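PDB 1UPS: glcnac-alpha-1,4-gal-releasing endo-beta-galactosidase from Clostridium perfringens, which probably hydrolyses internal beta-galactosidic linkages to release GlcNAc-alpha-1,4-Gal from glycan chains, and binds a calcium ion. Local coordinates for residues A[124-128]-A[129-133]. Residues are numbered along the deposited sequence; the frame is centred on the assembly and turned at random.
Sequences YTTKY and GYFEI
F131 reaches back from the strand to the loop just before it, and the rim of its ring meets the methyl group of T126. T126 CG2 lies 3.6 Å from F131 CZ. Further round the rim, F131 CE1 lies 3.8 Å from both C and O of Y128. T126 CG2 and Y128 C are near the ring plane, so the loop packs against the edge of the phenyl group. With CG beside its own backbone N and anti to its carbonyl carbon (chi1 -65°), the F131 ring is directed back along the chain, into the inside of the bend. The bend itself passes through Y128, whose phi is positive (74°), and G129, whose backbone angles (phi 143°, extended psi) suit a residue with no beta carbon to meet the Y128 carbonyl oxygen. The Y128 beta carbon points away from the strand, and its ring stacks edge-to-face with W221. NZ of K278 hydrogen-bonds to T126 OG1 and to the carbonyl oxygen of Y128. In the beta-sandwich (jelly-roll) fold of GH16 enzymes, strand 129-136 runs antiparallel between strands 215-221 and 267-279, while F131 also packs on V276 and on W148 and M150 of strand 145-152, bridging the two beta-sheets.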
loop_
_atom_site.group_PDB
_atom_site.type_symbol
_atom_site.label_atom_id
_atom_site.label_comp_id
_atom_site.label_asym_id
_atom_site.label_seq_id
_atom_site.Cartn_x
_atom_site.Cartn_y
_atom_site.Cartn_z
ATOM N N TYR A 124 -4.669 -2.184 -19.901
ATOM C CA TYR A 124 -5.099 -2.989 -18.766
ATOM C C TYR A 124 -5.698 -2.119 -17.674
ATOM O O TYR A 124 -4.999 -1.315 -17.050
ATOM C CB TYR A 124 -3.944 -3.823 -18.182
ATOM C CG TYR A 124 -4.423 -4.779 -17.099
ATOM C CD1 TYR A 124 -5.263 -5.853 -17.417
ATOM C CD2 TYR A 124 -4.055 -4.597 -15.757
ATOM C CE1 TYR A 124 -5.717 -6.727 -16.429
ATOM C CE2 TYR A 124 -4.519 -5.455 -14.754
ATOM C CZ TYR A 124 -5.344 -6.524 -15.108
ATOM O OH TYR A 124 -5.802 -7.391 -14.147
ATOM N N THR A 125 -6.998 -2.274 -17.458
ATOM C CA THR A 125 -7.674 -1.619 -16.348
ATOM C C THR A 125 -8.471 -2.690 -15.617
ATOM O O THR A 125 -9.128 -3.532 -16.262
ATOM C CB THR A 125 -8.647 -0.526 -16.850
ATOM O OG1 THR A 125 -9.528 -1.096 -17.825
ATOM C CG2 THR A 125 -7.892 0.593 -17.629
ATOM N N THR A 126 -8.459 -2.656 -14.290
ATOM C CA THR A 126 -9.166 -3.686 -13.523
ATOM C C THR A 126 -9.561 -3.200 -12.127
ATOM O O THR A 126 -9.042 -2.186 -11.662
ATOM C CB THR A 126 -8.298 -4.989 -13.475
ATOM O OG1 THR A 126 -9.128 -6.140 -13.231
ATOM C CG2 THR A 126 -7.346 -4.980 -12.279
ATOM N N LYS A 127 -10.482 -3.917 -11.477
ATOM C CA LYS A 127 -10.832 -3.641 -10.083
ATOM C C LYS A 127 -10.535 -4.892 -9.247
ATOM O O LYS A 127 -11.061 -5.976 -9.537
ATOM C CB LYS A 127 -12.317 -3.252 -9.983
ATOM C CG LYS A 127 -12.836 -3.042 -8.552
ATOM C CD LYS A 127 -14.345 -2.674 -8.494
ATOM C CE LYS A 127 -15.235 -3.779 -9.038
ATOM N NZ LYS A 127 -16.650 -3.313 -9.225
ATOM N N TYR A 128 -9.705 -4.708 -8.208
ATOM C CA TYR A 128 -9.255 -5.753 -7.267
ATOM C C TYR A 128 -8.222 -6.717 -7.840
ATOM O O TYR A 128 -8.146 -6.915 -9.054
ATOM C CB TYR A 128 -10.421 -6.551 -6.659
ATOM C CG TYR A 128 -11.525 -5.677 -6.089
ATOM C CD1 TYR A 128 -12.867 -5.975 -6.337
ATOM C CD2 TYR A 128 -11.222 -4.554 -5.313
ATOM C CE1 TYR A 128 -13.878 -5.184 -5.825
ATOM C CE2 TYR A 128 -12.240 -3.740 -4.792
ATOM C CZ TYR A 128 -13.566 -4.063 -5.062
ATOM O OH TYR A 128 -14.577 -3.271 -4.550
ATOM N N GLY A 129 -7.443 -7.322 -6.946
ATOM C CA GLY A 129 -6.510 -8.370 -7.354
ATOM C C GLY A 129 -5.202 -8.317 -6.590
ATOM O O GLY A 129 -5.029 -7.481 -5.688
ATOM N N TYR A 130 -4.284 -9.213 -6.967
ATOM C CA TYR A 130 -2.939 -9.263 -6.387
ATOM C C TYR A 130 -1.961 -8.756 -7.451
ATOM O O TYR A 130 -1.790 -9.386 -8.496
ATOM C CB TYR A 130 -2.579 -10.719 -5.974
ATOM C CG TYR A 130 -1.347 -10.774 -5.072
ATOM C CD1 TYR A 130 -0.055 -10.727 -5.604
ATOM C CD2 TYR A 130 -1.479 -10.812 -3.691
ATOM C CE1 TYR A 130 1.085 -10.743 -4.766
ATOM C CE2 TYR A 130 -0.359 -10.822 -2.855
ATOM C CZ TYR A 130 0.917 -10.796 -3.393
ATOM O OH TYR A 130 2.002 -10.817 -2.535
ATOM N N PHE A 131 -1.364 -7.591 -7.202
ATOM C CA PHE A 131 -0.532 -6.892 -8.189
ATOM C C PHE A 131 0.919 -6.974 -7.764
ATOM O O PHE A 131 1.203 -6.760 -6.593
ATOM C CB PHE A 131 -0.935 -5.415 -8.192
ATOM C CG PHE A 131 -2.346 -5.174 -8.664
ATOM C CD1 PHE A 131 -3.441 -5.482 -7.853
ATOM C CD2 PHE A 131 -2.577 -4.660 -9.943
ATOM C CE1 PHE A 131 -4.760 -5.272 -8.319
ATOM C CE2 PHE A 131 -3.872 -4.444 -10.416
ATOM C CZ PHE A 131 -4.970 -4.743 -9.611
ATOM N N GLU A 132 1.839 -7.268 -8.688
ATOM C CA GLU A 132 3.223 -7.492 -8.264
ATOM C C GLU A 132 4.214 -7.012 -9.306
ATOM O O GLU A 132 3.993 -7.216 -10.512
ATOM C CB GLU A 132 3.428 -8.995 -7.997
ATOM C CG GLU A 132 4.835 -9.407 -7.555
ATOM C CD GLU A 132 4.893 -10.888 -7.190
ATOM O OE1 GLU A 132 5.686 -11.640 -7.825
ATOM O OE2 GLU A 132 4.143 -11.314 -6.272
ATOM N N ILE A 133 5.290 -6.362 -8.859
ATOM C CA ILE A 133 6.446 -6.148 -9.726
ATOM C C ILE A 133 7.699 -6.675 -9.042
ATOM O O ILE A 133 7.738 -6.842 -7.807
ATOM C CB ILE A 133 6.633 -4.656 -10.125
ATOM C CG1 ILE A 133 7.094 -3.803 -8.912
ATOM C CG2 ILE A 133 5.349 -4.128 -10.841
ATOM C CD1 ILE A 133 7.495 -2.302 -9.271
#